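Local coordinates for putative alpha-N-acetylgalactosaminidase (PDB 3CC1), which probably hydrolyses terminal, non-reducing alpha-linked N-acetylgalactosamine residues from glycoconjugates, at residues Tyr22-Asn34 with Arg86-Leu99. Numbering follows the deposited sequence.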
# COMPACT_ATOMS: atom_id res chain seq x y z
N TYR A 22 29.39 -2.23 19.03
CA TYR A 22 30.73 -2.67 18.59
C TYR A 22 30.74 -3.48 17.29
O TYR A 22 31.79 -3.95 16.84
CB TYR A 22 31.45 -3.46 19.71
CG TYR A 22 31.64 -2.61 20.94
CD1 TYR A 22 32.40 -1.46 20.87
CD2 TYR A 22 30.98 -2.92 22.14
CE1 TYR A 22 32.55 -0.64 21.95
CE2 TYR A 22 31.13 -2.10 23.24
CZ TYR A 22 31.93 -0.97 23.15
OH TYR A 22 32.07 -0.12 24.23
N GLY A 23 29.58 -3.62 16.69
CA GLY A 23 29.47 -4.34 15.45
C GLY A 23 29.96 -5.76 15.58
O GLY A 23 29.56 -6.49 16.51
N ALA A 24 30.83 -6.14 14.64
CA ALA A 24 31.40 -7.50 14.58
C ALA A 24 32.68 -7.63 15.45
O ALA A 24 33.28 -8.69 15.51
CB ALA A 24 31.71 -7.89 13.09
N SER A 25 33.05 -6.56 16.15
CA SER A 25 34.43 -6.44 16.67
C SER A 25 34.56 -6.35 18.20
O SER A 25 35.63 -5.95 18.71
CB SER A 25 35.08 -5.18 16.05
OG SER A 25 34.63 -4.02 16.73
N VAL A 26 33.53 -6.75 18.95
CA VAL A 26 33.59 -6.61 20.42
C VAL A 26 34.79 -7.36 21.02
O VAL A 26 35.21 -8.46 20.54
CB VAL A 26 32.26 -7.05 21.14
CG1 VAL A 26 32.12 -8.58 21.16
CG2 VAL A 26 32.17 -6.49 22.53
N THR A 27 35.36 -6.77 22.06
CA THR A 27 36.44 -7.43 22.79
C THR A 27 35.95 -8.00 24.09
O THR A 27 34.88 -7.65 24.62
CB THR A 27 37.57 -6.45 23.13
OG1 THR A 27 37.10 -5.56 24.13
CG2 THR A 27 38.06 -5.69 21.92
N GLU A 28 36.77 -8.87 24.66
CA GLU A 28 36.45 -9.55 25.91
C GLU A 28 36.27 -8.56 27.08
O GLU A 28 35.40 -8.71 27.92
CB GLU A 28 37.59 -10.52 26.19
CG GLU A 28 37.82 -11.01 27.52
CD GLU A 28 39.07 -11.92 27.52
OE1 GLU A 28 39.16 -12.79 26.64
OE2 GLU A 28 39.98 -11.72 28.37
N GLU A 29 37.11 -7.53 27.11
CA GLU A 29 37.00 -6.47 28.12
C GLU A 29 35.67 -5.72 28.00
O GLU A 29 35.04 -5.40 29.03
CB GLU A 29 38.17 -5.51 28.02
CG GLU A 29 38.16 -4.36 29.04
CD GLU A 29 37.29 -3.19 28.60
OE1 GLU A 29 37.19 -2.94 27.36
OE2 GLU A 29 36.75 -2.49 29.49
N GLU A 30 35.23 -5.48 26.77
CA GLU A 30 33.96 -4.80 26.52
C GLU A 30 32.80 -5.69 26.95
O GLU A 30 31.86 -5.21 27.60
CB GLU A 30 33.82 -4.34 25.07
CG GLU A 30 34.72 -3.17 24.75
CD GLU A 30 35.06 -3.03 23.27
OE1 GLU A 30 34.79 -3.94 22.49
OE2 GLU A 30 35.61 -1.97 22.90
N VAL A 31 32.86 -6.98 26.63
CA VAL A 31 31.82 -7.93 27.08
C VAL A 31 31.73 -8.00 28.61
O VAL A 31 30.64 -7.93 29.18
CB VAL A 31 32.07 -9.34 26.50
CG1 VAL A 31 31.07 -10.36 27.08
CG2 VAL A 31 32.03 -9.29 24.97
N LEU A 32 32.87 -8.14 29.29
CA LEU A 32 32.90 -8.20 30.76
C LEU A 32 32.43 -6.88 31.43
O LEU A 32 31.74 -6.93 32.46
CB LEU A 32 34.28 -8.58 31.28
CG LEU A 32 34.58 -10.08 31.05
CD1 LEU A 32 36.01 -10.48 31.43
CD2 LEU A 32 33.53 -10.93 31.86
N GLY A 33 32.80 -5.74 30.86
CA GLY A 33 32.33 -4.46 31.37
C GLY A 33 30.81 -4.36 31.33
O GLY A 33 30.19 -3.95 32.28
N ASN A 34 30.21 -4.76 30.22
CA ASN A 34 28.75 -4.72 30.11
C ASN A 34 28.09 -5.74 31.05
O ASN A 34 27.08 -5.43 31.69
CB ASN A 34 28.31 -4.88 28.67
CG ASN A 34 28.50 -3.61 27.88
OD1 ASN A 34 27.60 -2.77 27.85
ND2 ASN A 34 29.65 -3.45 27.21
N ARG A 86 41.02 -10.41 20.21
CA ARG A 86 39.85 -9.80 20.86
C ARG A 86 39.49 -10.54 22.15
O ARG A 86 39.02 -9.96 23.11
CB ARG A 86 38.67 -9.75 19.91
CG ARG A 86 38.83 -8.69 18.82
CD ARG A 86 37.90 -8.91 17.65
NE ARG A 86 36.55 -9.15 18.13
CZ ARG A 86 35.60 -9.78 17.46
NH1 ARG A 86 35.83 -10.20 16.20
NH2 ARG A 86 34.42 -9.99 18.05
N PHE A 87 39.73 -11.84 22.14
CA PHE A 87 39.37 -12.71 23.25
C PHE A 87 40.61 -13.46 23.73
O PHE A 87 40.78 -14.65 23.48
CB PHE A 87 38.25 -13.68 22.86
CG PHE A 87 36.98 -13.01 22.44
CD1 PHE A 87 36.12 -12.46 23.37
CD2 PHE A 87 36.64 -12.91 21.09
CE1 PHE A 87 34.95 -11.81 22.97
CE2 PHE A 87 35.49 -12.25 20.68
CZ PHE A 87 34.64 -11.72 21.62
N PRO A 88 41.52 -12.76 24.41
CA PRO A 88 42.78 -13.44 24.80
C PRO A 88 42.59 -14.63 25.74
O PRO A 88 43.41 -15.53 25.70
CB PRO A 88 43.62 -12.34 25.43
CG PRO A 88 42.80 -11.11 25.41
CD PRO A 88 41.45 -11.38 24.88
N SER A 89 41.53 -14.65 26.52
CA SER A 89 41.28 -15.80 27.42
C SER A 89 40.94 -17.06 26.62
O SER A 89 40.95 -18.16 27.17
CB SER A 89 40.16 -15.50 28.42
OG SER A 89 38.88 -15.30 27.77
N ALA A 90 40.68 -16.90 25.34
CA ALA A 90 40.31 -18.01 24.44
C ALA A 90 41.53 -18.82 24.01
O ALA A 90 41.39 -19.87 23.41
CB ALA A 90 39.60 -17.49 23.22
N LYS A 91 42.71 -18.31 24.29
CA LYS A 91 43.94 -18.91 23.77
C LYS A 91 44.20 -20.29 24.36
O LYS A 91 43.64 -20.67 25.40
CB LYS A 91 45.15 -18.03 24.06
CG LYS A 91 45.23 -16.80 23.19
CD LYS A 91 46.32 -15.91 23.72
CE LYS A 91 46.47 -14.66 22.87
NZ LYS A 91 47.70 -13.90 23.26
N ASN A 92 45.03 -21.05 23.65
CA ASN A 92 45.48 -22.35 24.14
C ASN A 92 44.34 -23.34 24.40
O ASN A 92 44.38 -24.15 25.33
CB ASN A 92 46.35 -22.15 25.40
CG ASN A 92 47.61 -21.32 25.11
OD1 ASN A 92 47.54 -20.09 25.00
ND2 ASN A 92 48.76 -21.99 25.02
N GLY A 93 43.30 -23.25 23.57
CA GLY A 93 42.24 -24.24 23.59
C GLY A 93 41.08 -23.92 24.47
O GLY A 93 40.13 -24.66 24.51
N ALA A 94 41.13 -22.80 25.17
CA ALA A 94 40.10 -22.47 26.17
C ALA A 94 38.75 -22.08 25.53
O ALA A 94 37.66 -22.32 26.09
CB ALA A 94 40.64 -21.37 27.11
N GLY A 95 38.81 -21.49 24.34
CA GLY A 95 37.61 -21.04 23.66
C GLY A 95 36.89 -20.02 24.53
O GLY A 95 37.51 -19.24 25.24
N PHE A 96 35.57 -20.06 24.49
CA PHE A 96 34.76 -19.12 25.26
C PHE A 96 34.52 -19.60 26.71
O PHE A 96 33.79 -18.98 27.44
CB PHE A 96 33.40 -18.87 24.57
CG PHE A 96 33.43 -17.81 23.48
CD1 PHE A 96 34.09 -16.62 23.67
CD2 PHE A 96 32.73 -18.00 22.30
CE1 PHE A 96 34.07 -15.64 22.69
CE2 PHE A 96 32.72 -17.02 21.31
CZ PHE A 96 33.39 -15.85 21.52
N LYS A 97 35.13 -20.70 27.12
CA LYS A 97 34.85 -21.24 28.47
C LYS A 97 35.20 -20.24 29.58
O LYS A 97 34.42 -20.02 30.47
CB LYS A 97 35.49 -22.61 28.69
CG LYS A 97 35.14 -23.32 30.05
CD LYS A 97 33.64 -23.44 30.23
CE LYS A 97 33.23 -24.36 31.42
NZ LYS A 97 31.67 -24.37 31.49
N PRO A 98 36.36 -19.57 29.51
CA PRO A 98 36.67 -18.63 30.58
C PRO A 98 35.71 -17.43 30.64
O PRO A 98 35.36 -16.96 31.71
CB PRO A 98 38.10 -18.18 30.25
CG PRO A 98 38.67 -19.32 29.47
CD PRO A 98 37.52 -19.86 28.67
N LEU A 99 35.28 -16.97 29.49
CA LEU A 99 34.40 -15.82 29.40
C LEU A 99 33.02 -16.18 29.94
O LEU A 99 32.48 -15.45 30.72
CB LEU A 99 34.32 -15.30 27.94
CG LEU A 99 33.47 -14.06 27.67
CD1 LEU A 99 33.81 -12.89 28.61
CD2 LEU A 99 33.62 -13.67 26.22
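Arg-86 grips the carbonyl of Val-26 side-on. Arg-86 NE lies 2.8 Å and Arg-86 NH2 3.0 Å from Val-26 O, which sits at the edge of the guanidinium, in its plane. The NH2 bond follows a lone pair of that oxygen, while NE comes from above the carbonyl plane. A bend at chi3 (48°) turns the group back onto the loop, and Ser-25 CA covers one face. The backbone answers in reverse: Glu-28 N donates to Arg-86 O at 2.9 Å. Glu-28 reaches on, its chain extended beyond CG. Ser-89 N donates to the syn lone pair of Glu-28 OE1 at 3.0 Å. Ser-89 OG reaches Glu-28 OE1 at 2.8 Å from above the carboxylate plane. Among the apolar contacts, Phe-87 CZ meets Val-26 CG1, and Leu-99 CD1 packs on Leu-32 CG at 3.8 Å. Phe-96 covers one face of the Phe-87 ring. Further out, Val-26, Val-31 and Phe-87 rest on barrel strand 49-52. Arg-86 NH1 donates a hydrogen bond to Gln-55 O, and a Thr-27/Glu-30 capping box starts helix 28-41. A methionine in place of Arg-86 would probably leave Val-26 O and Gln-55 O without these donors. The buried Arg-86 charge is thus probably met largely by backbone carbonyls.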